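Long-range contacts in dicer Related Helicase (PDB 6M6Q), which probably unwinds or remodels RNA at the expense of ATP as a RIG-I-like helicase in RNA interference, and is represented here by its helical N-terminal domain: residues Pro26-Leu31 / Phe182-Asp188; Asp145-Tyr151 / Lys223-Gln227; Ala193-Ile199 / Met297-Asn303. All coordinates share one frame; numbering follows the deposited sequence.

Contact 1 (Pro26-Leu31 / Phe182-Asp188)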
loop_
_atom_site.group_PDB
_atom_site.type_symbol
_atom_site.label_atom_id
_atom_site.label_comp_id
_atom_site.label_asym_id
_atom_site.label_seq_id
_atom_site.Cartn_x
_atom_site.Cartn_y
_atom_site.Cartn_z
ATOM N N PRO B 26 3.968 -6.345 14.920
ATOM C CA PRO B 26 3.714 -6.842 13.561
ATOM C C PRO B 26 4.585 -6.174 12.479
ATOM O O PRO B 26 5.170 -6.880 11.705
ATOM C CB PRO B 26 2.230 -6.503 13.340
ATOM C CG PRO B 26 1.640 -6.616 14.720
ATOM C CD PRO B 26 2.717 -6.056 15.635
ATOM N N ALA B 27 4.666 -4.841 12.491
ATOM C CA ALA B 27 5.394 -4.012 11.499
ATOM C C ALA B 27 6.895 -4.251 11.626
ATOM O O ALA B 27 7.584 -4.290 10.592
ATOM C CB ALA B 27 5.070 -2.550 11.689
ATOM N N TYR B 28 7.394 -4.335 12.845
ATOM C CA TYR B 28 8.821 -4.552 13.111
ATOM C C TYR B 28 9.202 -5.941 12.586
ATOM O O TYR B 28 10.177 -6.039 11.820
ATOM C CB TYR B 28 9.152 -4.342 14.588
ATOM C CG TYR B 28 10.638 -4.361 14.851
ATOM C CD1 TYR B 28 11.272 -5.503 15.323
ATOM C CD2 TYR B 28 11.429 -3.280 14.507
ATOM C CE1 TYR B 28 12.643 -5.551 15.479
ATOM C CE2 TYR B 28 12.801 -3.308 14.678
ATOM C CZ TYR B 28 13.410 -4.450 15.160
ATOM O OH TYR B 28 14.763 -4.466 15.349
ATOM N N PHE B 29 8.403 -6.960 12.890
ATOM C CA PHE B 29 8.626 -8.354 12.418
ATOM C C PHE B 29 8.676 -8.384 10.881
ATOM O O PHE B 29 9.479 -9.147 10.341
ATOM C CB PHE B 29 7.545 -9.297 12.938
ATOM C CG PHE B 29 7.723 -10.727 12.500
ATOM C CD1 PHE B 29 8.541 -11.589 13.203
ATOM C CD2 PHE B 29 7.097 -11.203 11.355
ATOM C CE1 PHE B 29 8.722 -12.899 12.785
ATOM C CE2 PHE B 29 7.279 -12.514 10.941
ATOM C CZ PHE B 29 8.079 -13.364 11.665
ATOM N N ARG B 30 7.849 -7.566 10.213
ATOM C CA ARG B 30 7.698 -7.532 8.726
ATOM C C ARG B 30 8.905 -6.867 8.056
ATOM O O ARG B 30 8.982 -6.955 6.842
ATOM C CB ARG B 30 6.393 -6.833 8.323
ATOM C CG ARG B 30 5.161 -7.688 8.578
ATOM C CD ARG B 30 3.925 -7.168 7.907
ATOM N NE ARG B 30 3.501 -5.863 8.394
ATOM C CZ ARG B 30 2.523 -5.655 9.293
ATOM N NH1 ARG B 30 1.894 -6.675 9.859
ATOM N NH2 ARG B 30 2.180 -4.417 9.616
ATOM N N LEU B 31 9.864 -6.324 8.820
ATOM C CA LEU B 31 11.192 -5.898 8.273
ATOM C C LEU B 31 12.052 -7.148 7.993
ATOM O O LEU B 31 13.015 -7.032 7.192
ATOM C CB LEU B 31 11.880 -4.923 9.241
ATOM C CG LEU B 31 11.149 -3.589 9.468
ATOM C CD1 LEU B 31 11.644 -2.886 10.721
ATOM C CD2 LEU B 31 11.301 -2.672 8.279
ATOM N N PHE B 182 -1.866 -5.310 13.362
ATOM C CA PHE B 182 -1.493 -6.301 12.313
ATOM C C PHE B 182 -1.653 -5.682 10.914
ATOM O O PHE B 182 -1.234 -6.303 9.937
ATOM C CB PHE B 182 -2.342 -7.565 12.463
ATOM C CG PHE B 182 -2.296 -8.179 13.840
ATOM C CD1 PHE B 182 -3.345 -8.011 14.729
ATOM C CD2 PHE B 182 -1.181 -8.887 14.260
ATOM C CE1 PHE B 182 -3.283 -8.549 16.004
ATOM C CE2 PHE B 182 -1.114 -9.413 15.538
ATOM C CZ PHE B 182 -2.164 -9.247 16.409
ATOM N N GLY B 183 -2.318 -4.528 10.828
ATOM C CA GLY B 183 -2.578 -3.805 9.571
ATOM C C GLY B 183 -1.359 -3.040 9.113
ATOM O O GLY B 183 -0.366 -3.033 9.849
ATOM N N TYR B 184 -1.448 -2.405 7.936
ATOM C CA TYR B 184 -0.389 -1.557 7.341
ATOM C C TYR B 184 -0.057 -0.420 8.316
ATOM O O TYR B 184 -0.986 0.270 8.778
ATOM C CB TYR B 184 -0.817 -1.041 5.956
ATOM C CG TYR B 184 -0.389 -1.922 4.809
ATOM C CD1 TYR B 184 0.891 -1.834 4.278
ATOM C CD2 TYR B 184 -1.244 -2.880 4.281
ATOM C CE1 TYR B 184 1.311 -2.676 3.261
ATOM C CE2 TYR B 184 -0.842 -3.724 3.257
ATOM C CZ TYR B 184 0.438 -3.617 2.738
ATOM O OH TYR B 184 0.847 -4.455 1.739
ATOM N N GLN B 185 1.233 -0.209 8.586
ATOM C CA GLN B 185 1.723 0.915 9.422
ATOM C C GLN B 185 2.672 1.785 8.606
ATOM O O GLN B 185 3.188 1.304 7.576
ATOM C CB GLN B 185 2.407 0.390 10.685
ATOM C CG GLN B 185 1.511 -0.488 11.552
ATOM C CD GLN B 185 0.338 0.268 12.128
ATOM O OE1 GLN B 185 0.415 1.462 12.423
ATOM N NE2 GLN B 185 -0.770 -0.426 12.276
ATOM N N LYS B 186 2.893 3.015 9.059
ATOM C CA LYS B 186 3.846 3.966 8.441
ATOM C C LYS B 186 5.157 3.225 8.122
ATOM O O LYS B 186 5.623 3.322 7.000
ATOM C CB LYS B 186 4.065 5.159 9.370
ATOM C CG LYS B 186 3.803 6.505 8.726
ATOM C CD LYS B 186 4.386 7.666 9.482
ATOM C CE LYS B 186 3.480 8.184 10.573
ATOM N NZ LYS B 186 4.188 9.151 11.445
ATOM N N LEU B 187 5.675 2.469 9.081
ATOM C CA LEU B 187 6.929 1.677 8.964
ATOM C C LEU B 187 6.930 0.857 7.659
ATOM O O LEU B 187 7.964 0.888 6.932
ATOM C CB LEU B 187 7.051 0.759 10.189
ATOM C CG LEU B 187 8.339 -0.046 10.271
ATOM C CD1 LEU B 187 9.555 0.845 10.029
ATOM C CD2 LEU B 187 8.443 -0.762 11.613
ATOM N N ASP B 188 5.853 0.116 7.393
ATOM C CA ASP B 188 5.743 -0.764 6.206
ATOM C C ASP B 188 5.868 0.102 4.932
ATOM O O ASP B 188 6.513 -0.362 3.967
ATOM C CB ASP B 188 4.446 -1.585 6.223
ATOM C CG ASP B 188 4.221 -2.446 7.463
ATOM O OD1 ASP B 188 3.298 -2.089 8.274
ATOM O OD2 ASP B 188 4.893 -3.500 7.582
#
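Arg30 and Asp188 form the charged centre of this contact, a side-on salt bridge in which two nitrogens of the guanidinium each take one carboxylate oxygen. Arg30 NE lies 2.9 Å from Asp188 OD2 and Arg30 NH2 2.9 Å from Asp188 OD1, both bonds nearly straight. Both oxygens lie close to the guanidinium plane, but the carboxylate is turned 33° against it, so NE meets OD2 from above the carboxylate plane while NH2 comes to OD1 on its syn side. The anti lone pair of OD1 receives a second donor, the backbone N of Gln185, at 2.8 Å. That bond ties the acid to the residue just before its own helix and should fix its rotation.

Weaker polar contacts extend the grip to the loop. Arg30 NH2 also approaches Gly183 O and NH1 approaches Phe182 O, both with strongly bent, weak bonds; NH1 has a further hydrogen bond to Leu128 O.

Apolar packing flanks the charges. With its CG anti to the backbone N (chi1 -176°), Leu187 sends CD2 against Ala27 CB at 3.8 Å and Leu31 CD1 at 3.9 Å. At the other end Pro26 CG rests 3.7 Å from Phe182 CD2.

The contact thus joins helix 25-29 and the 3-10 turn after it to the start of helix 186-193, in an all-helical domain. Helix 131-144 borders it through Phe29 and Phe182, and helix 262-271 covers Leu31 and accepts the Tyr28 hydroxyl bond at Leu270 O.

Contact 2 (Asp145-Tyr151 / Lys223-Gln227)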
loop_
_atom_site.group_PDB
_atom_site.type_symbol
_atom_site.label_atom_id
_atom_site.label_comp_id
_atom_site.label_asym_id
_atom_site.label_seq_id
_atom_site.Cartn_x
_atom_site.Cartn_y
_atom_site.Cartn_z
ATOM N N ASP B 145 15.802 -20.155 14.059
ATOM C CA ASP B 145 16.922 -19.496 14.785
ATOM C C ASP B 145 16.349 -18.725 15.982
ATOM O O ASP B 145 15.581 -17.741 15.763
ATOM C CB ASP B 145 17.723 -18.577 13.859
ATOM C CG ASP B 145 18.985 -18.014 14.477
ATOM O OD1 ASP B 145 19.988 -18.719 14.484
ATOM O OD2 ASP B 145 18.956 -16.871 14.903
ATOM N N LYS B 146 16.715 -19.154 17.196
ATOM C CA LYS B 146 16.252 -18.573 18.480
ATOM C C LYS B 146 16.733 -17.118 18.579
ATOM O O LYS B 146 15.959 -16.281 19.072
ATOM C CB LYS B 146 16.787 -19.402 19.652
ATOM C CG LYS B 146 16.500 -20.898 19.582
ATOM C CD LYS B 146 15.246 -21.290 20.306
ATOM C CE LYS B 146 14.818 -22.711 20.015
ATOM N NZ LYS B 146 15.679 -23.692 20.716
ATOM N N GLU B 147 17.971 -16.838 18.140
ATOM C CA GLU B 147 18.608 -15.492 18.242
ATOM C C GLU B 147 17.818 -14.501 17.386
ATOM O O GLU B 147 17.558 -13.398 17.860
ATOM C CB GLU B 147 20.069 -15.531 17.781
ATOM C CG GLU B 147 20.887 -14.318 18.214
ATOM C CD GLU B 147 20.714 -13.056 17.385
ATOM O OE1 GLU B 147 21.059 -11.977 17.889
ATOM O OE2 GLU B 147 20.280 -13.151 16.235
ATOM N N LEU B 148 17.474 -14.895 16.159
ATOM C CA LEU B 148 16.715 -14.061 15.202
ATOM C C LEU B 148 15.307 -13.837 15.761
ATOM O O LEU B 148 14.872 -12.669 15.778
ATOM C CB LEU B 148 16.706 -14.748 13.830
ATOM C CG LEU B 148 16.190 -13.926 12.641
ATOM C CD1 LEU B 148 16.908 -12.584 12.510
ATOM C CD2 LEU B 148 16.332 -14.725 11.354
ATOM N N TYR B 149 14.678 -14.883 16.315
ATOM C CA TYR B 149 13.385 -14.775 17.051
ATOM C C TYR B 149 13.518 -13.683 18.097
ATOM O O TYR B 149 12.744 -12.725 18.055
ATOM C CB TYR B 149 12.973 -16.108 17.683
ATOM C CG TYR B 149 11.837 -16.031 18.675
ATOM C CD1 TYR B 149 12.086 -16.054 20.042
ATOM C CD2 TYR B 149 10.512 -16.001 18.264
ATOM C CE1 TYR B 149 11.058 -16.004 20.972
ATOM C CE2 TYR B 149 9.470 -15.955 19.182
ATOM C CZ TYR B 149 9.747 -15.972 20.542
ATOM O OH TYR B 149 8.739 -15.943 21.456
ATOM N N GLY B 150 14.552 -13.781 18.930
ATOM C CA GLY B 150 14.838 -12.811 19.998
ATOM C C GLY B 150 14.981 -11.403 19.457
ATOM O O GLY B 150 14.365 -10.474 20.027
ATOM N N TYR B 151 15.754 -11.258 18.385
ATOM C CA TYR B 151 16.118 -9.965 17.763
ATOM C C TYR B 151 14.841 -9.268 17.258
ATOM O O TYR B 151 14.740 -8.006 17.380
ATOM C CB TYR B 151 17.154 -10.202 16.660
ATOM C CG TYR B 151 17.818 -8.949 16.152
ATOM C CD1 TYR B 151 18.943 -8.426 16.768
ATOM C CD2 TYR B 151 17.311 -8.273 15.053
ATOM C CE1 TYR B 151 19.538 -7.253 16.319
ATOM C CE2 TYR B 151 17.901 -7.108 14.583
ATOM C CZ TYR B 151 19.023 -6.597 15.214
ATOM O OH TYR B 151 19.595 -5.438 14.772
ATOM N N LYS B 223 26.199 -9.690 10.198
ATOM C CA LYS B 223 25.297 -10.571 10.997
ATOM C C LYS B 223 24.777 -11.699 10.103
ATOM O O LYS B 223 24.081 -11.401 9.127
ATOM C CB LYS B 223 24.147 -9.798 11.636
ATOM C CG LYS B 223 23.404 -10.557 12.719
ATOM C CD LYS B 223 24.017 -10.357 14.103
ATOM C CE LYS B 223 23.527 -11.368 15.120
ATOM N NZ LYS B 223 22.409 -10.826 15.928
ATOM N N GLY B 224 25.135 -12.942 10.436
ATOM C CA GLY B 224 24.920 -14.144 9.610
ATOM C C GLY B 224 23.445 -14.452 9.382
ATOM O O GLY B 224 23.133 -14.971 8.315
ATOM N N ASN B 225 22.569 -14.201 10.364
ATOM C CA ASN B 225 21.123 -14.552 10.246
ATOM C C ASN B 225 20.336 -13.360 9.663
ATOM O O ASN B 225 19.120 -13.469 9.558
ATOM C CB ASN B 225 20.542 -15.101 11.555
ATOM C CG ASN B 225 20.809 -14.256 12.787
ATOM O OD1 ASN B 225 21.070 -13.054 12.695
ATOM N ND2 ASN B 225 20.704 -14.875 13.955
ATOM N N HIS B 226 21.015 -12.285 9.259
ATOM C CA HIS B 226 20.421 -11.159 8.483
ATOM C C HIS B 226 20.787 -11.309 7.003
ATOM O O HIS B 226 20.756 -10.286 6.270
ATOM C CB HIS B 226 20.891 -9.824 9.045
ATOM C CG HIS B 226 20.400 -9.550 10.419
ATOM N ND1 HIS B 226 20.646 -8.352 11.044
ATOM C CD2 HIS B 226 19.611 -10.264 11.255
ATOM C CE1 HIS B 226 20.085 -8.353 12.231
ATOM N NE2 HIS B 226 19.439 -9.515 12.386
ATOM N N GLN B 227 21.205 -12.513 6.613
ATOM C CA GLN B 227 21.654 -12.867 5.245
ATOM C C GLN B 227 20.728 -13.950 4.728
ATOM O O GLN B 227 20.316 -14.804 5.540
ATOM C CB GLN B 227 23.079 -13.424 5.233
ATOM C CG GLN B 227 24.063 -12.653 6.084
ATOM C CD GLN B 227 24.363 -11.320 5.475
ATOM O OE1 GLN B 227 24.551 -11.208 4.260
ATOM N NE2 GLN B 227 24.361 -10.289 6.309
#
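Asn225 ND2 is shared between two acids, lying 2.8 Å from Asp145 OD2 and 2.9 Å from Glu147 OE2. The bond to Glu147 is the straighter, that to Asp145 more bent. The Glu147 carboxylate lies only 19° from the amide plane, whereas that of Asp145 stands nearly upright to it. The placing of CG between backbone N and carbonyl carbon (chi1 51°) directs the Asn225 amide into this fork.

The more enclosed side is built on the buried Leu148 and His226, with Tyr151 at its margin. The imidazole presents its edge to one face of the phenol ring in a T-shaped stack, with His226 CE1 3.4 Å from Tyr151 CE2 and the planes at 63°. Leu148 CD1 reaches the imidazole edge at His226 CD2, 3.8 Å away, while His226 ND1 is held by Glu219 O.

Asp145 is also the N-cap of helix 146-152: its OD2 accepts from Leu148 N at 2.8 Å, so one oxygen both caps the helix and receives the loop that follows helix 210-221.

Glu147 and Lys223, both partly exposed, add an ionic bond at the looser side. Lys223 NZ lies 2.6 Å from Glu147 OE1, above the carboxylate plane, and the two side chains arrive from opposite directions. Both residues touch a crystal neighbour, which may influence their positions.

Contact 3 (Ala193-Ile199 / Met297-Asn303)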
loop_
_atom_site.group_PDB
_atom_site.type_symbol
_atom_site.label_atom_id
_atom_site.label_comp_id
_atom_site.label_asym_id
_atom_site.label_seq_id
_atom_site.Cartn_x
_atom_site.Cartn_y
_atom_site.Cartn_z
ATOM N N ALA B 193 9.366 1.812 0.446
ATOM C CA ALA B 193 9.589 2.844 -0.597
ATOM C C ALA B 193 11.065 3.272 -0.622
ATOM O O ALA B 193 11.532 3.708 -1.688
ATOM C CB ALA B 193 8.689 4.024 -0.357
ATOM N N ALA B 194 11.762 3.172 0.507
ATOM C CA ALA B 194 13.150 3.659 0.667
ATOM C C ALA B 194 14.105 2.864 -0.232
ATOM O O ALA B 194 13.831 1.675 -0.511
ATOM C CB ALA B 194 13.568 3.577 2.113
ATOM N N ARG B 195 15.198 3.514 -0.629
ATOM C CA ARG B 195 16.326 2.910 -1.386
ATOM C C ARG B 195 17.581 2.960 -0.496
ATOM O O ARG B 195 18.274 4.006 -0.500
ATOM C CB ARG B 195 16.535 3.643 -2.720
ATOM C CG ARG B 195 15.318 3.660 -3.645
ATOM C CD ARG B 195 15.115 2.379 -4.453
ATOM N NE ARG B 195 13.847 1.717 -4.144
ATOM C CZ ARG B 195 12.688 1.950 -4.770
ATOM N NH1 ARG B 195 12.633 2.821 -5.766
ATOM N NH2 ARG B 195 11.596 1.301 -4.402
ATOM N N GLY B 196 17.825 1.884 0.246
ATOM C CA GLY B 196 18.831 1.785 1.318
ATOM C C GLY B 196 20.225 2.198 0.887
ATOM O O GLY B 196 20.947 2.712 1.744
ATOM N N MET B 197 20.648 1.885 -0.341
ATOM C CA MET B 197 22.063 2.087 -0.758
ATOM C C MET B 197 22.434 3.572 -0.652
ATOM O O MET B 197 23.526 3.876 -0.148
ATOM C CB MET B 197 22.319 1.604 -2.178
ATOM C CG MET B 197 23.676 1.002 -2.317
ATOM S SD MET B 197 24.114 0.728 -3.995
ATOM C CE MET B 197 25.389 -0.513 -3.779
ATOM N N ILE B 198 21.554 4.452 -1.105
ATOM C CA ILE B 198 21.765 5.929 -1.117
ATOM C C ILE B 198 21.718 6.461 0.334
ATOM O O ILE B 198 22.489 7.377 0.657
ATOM C CB ILE B 198 20.727 6.610 -2.032
ATOM C CG1 ILE B 198 20.659 5.953 -3.417
ATOM C CG2 ILE B 198 21.000 8.103 -2.139
ATOM C CD1 ILE B 198 19.342 6.166 -4.136
ATOM N N ILE B 199 20.893 5.858 1.196
ATOM C CA ILE B 199 20.794 6.223 2.640
ATOM C C ILE B 199 22.120 5.836 3.328
ATOM O O ILE B 199 22.637 6.652 4.110
ATOM C CB ILE B 199 19.561 5.565 3.302
ATOM C CG1 ILE B 199 18.277 5.866 2.523
ATOM C CG2 ILE B 199 19.441 5.987 4.758
ATOM C CD1 ILE B 199 17.131 4.917 2.802
ATOM N N MET B 297 17.850 10.937 3.040
ATOM C CA MET B 297 16.697 10.523 2.194
ATOM C C MET B 297 16.141 11.700 1.363
ATOM O O MET B 297 15.411 11.424 0.398
ATOM C CB MET B 297 15.578 9.943 3.059
ATOM C CG MET B 297 15.889 8.560 3.577
ATOM S SD MET B 297 14.665 8.008 4.767
ATOM C CE MET B 297 13.286 7.705 3.662
ATOM N N LYS B 298 16.516 12.943 1.666
ATOM C CA LYS B 298 15.957 14.147 0.993
ATOM C C LYS B 298 16.617 14.377 -0.386
ATOM O O LYS B 298 16.092 15.217 -1.140
ATOM C CB LYS B 298 16.115 15.370 1.896
ATOM C CG LYS B 298 17.549 15.722 2.259
ATOM C CD LYS B 298 17.722 17.170 2.684
ATOM C CE LYS B 298 19.153 17.519 3.039
ATOM N NZ LYS B 298 19.268 18.908 3.544
ATOM N N ASN B 299 17.639 13.598 -0.761
ATOM C CA ASN B 299 18.578 13.948 -1.872
ATOM C C ASN B 299 18.087 13.428 -3.227
ATOM O O ASN B 299 18.438 14.048 -4.232
ATOM C CB ASN B 299 19.974 13.392 -1.643
ATOM C CG ASN B 299 20.466 13.661 -0.249
ATOM O OD1 ASN B 299 21.011 14.725 0.025
ATOM N ND2 ASN B 299 20.221 12.725 0.645
ATOM N N ASP B 300 17.431 12.271 -3.264
ATOM C CA ASP B 300 17.020 11.613 -4.540
ATOM C C ASP B 300 15.496 11.475 -4.569
ATOM O O ASP B 300 14.869 11.345 -3.525
ATOM C CB ASP B 300 17.749 10.282 -4.741
ATOM C CG ASP B 300 17.267 9.169 -3.836
ATOM O OD1 ASP B 300 17.711 9.141 -2.661
ATOM O OD2 ASP B 300 16.484 8.315 -4.321
ATOM N N PRO B 301 14.858 11.545 -5.764
ATOM C CA PRO B 301 13.395 11.562 -5.861
ATOM C C PRO B 301 12.673 10.331 -5.269
ATOM O O PRO B 301 11.522 10.484 -4.877
ATOM C CB PRO B 301 13.136 11.662 -7.384
ATOM C CG PRO B 301 14.449 11.224 -8.037
ATOM C CD PRO B 301 15.514 11.693 -7.077
ATOM N N ALA B 302 13.319 9.153 -5.252
ATOM C CA ALA B 302 12.743 7.888 -4.728
ATOM C C ALA B 302 12.606 7.964 -3.199
ATOM O O ALA B 302 11.507 7.661 -2.675
ATOM C CB ALA B 302 13.586 6.712 -5.146
ATOM N N ASN B 303 13.689 8.317 -2.508
ATOM C CA ASN B 303 13.738 8.409 -1.022
ATOM C C ASN B 303 12.954 9.643 -0.559
ATOM O O ASN B 303 12.385 9.595 0.539
ATOM C CB ASN B 303 15.176 8.446 -0.503
ATOM C CG ASN B 303 15.815 7.078 -0.475
ATOM O OD1 ASN B 303 15.268 6.158 0.127
ATOM N ND2 ASN B 303 16.976 6.932 -1.098
#
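Asn303 reads the backbone of Arg195 with both ends of its amide. Its OD1 accepts from Arg195 N at 2.8 Å in a nearly straight bond (174°), and its ND2 donates to Arg195 O at 3.3 Å. Both donors are tilted from the carbonyl planes they meet, though Arg195 O lies near the plane of the Asn303 amide.

Aliphatic groups pack round the amide. Ile199 CD1 comes within 3.5 Å of Asn303 OD1, and Ile199 CG1 makes an apolar contact with Met297 CG at 3.8 Å. Ile198 and Asp300 approach from opposite directions, with Ile198 CG2 3.5 Å from Asp300 OD1.

Asp300 is the second shell that sets the amide. Its OD1 uses the syn lone pair to accept from Asn303 ND2 at 2.8 Å, so ND2 bridges a carboxylate and a backbone carbonyl, an arrangement that also distinguishes the amide's N end from its O end. Asp300 OD2 makes weak capping bonds to Ala302 N and Asn303 N. Farther out, Gly196 N bonds to Thr265 OG1 and Ala194 packs on Phe269, both of helix 262-271.

Two helix starts therefore meet: Asp300 is the N-cap of helix 301-310, and Asn303, in the first turn of that helix, bonds the backbone of Arg195, the N-cap residue of helix 196-204 at its junction with helix 186-193.

How the contacts relate
Contacts 1 and 2 adjoin: their centres are about 18 Å apart, and Tyr28 CE1 packs 3.7 Å from Tyr151 O. Their segments alternate along the chain. Contact 3 opens after contact 1 has closed, linked through consecutive helices 186-193 and 196-204; the centres are about 19 Å apart and the nearest atoms about 5 Å. Contacts 2 and 3 lie on opposite sides of the chain's centre, about 26 Å between centres and about 13 Å between nearest atoms. Helix 262-271 borders all three, through Leu31, Tyr151 and Ala194 among others. All three belong to the N-terminal domain's helical packing.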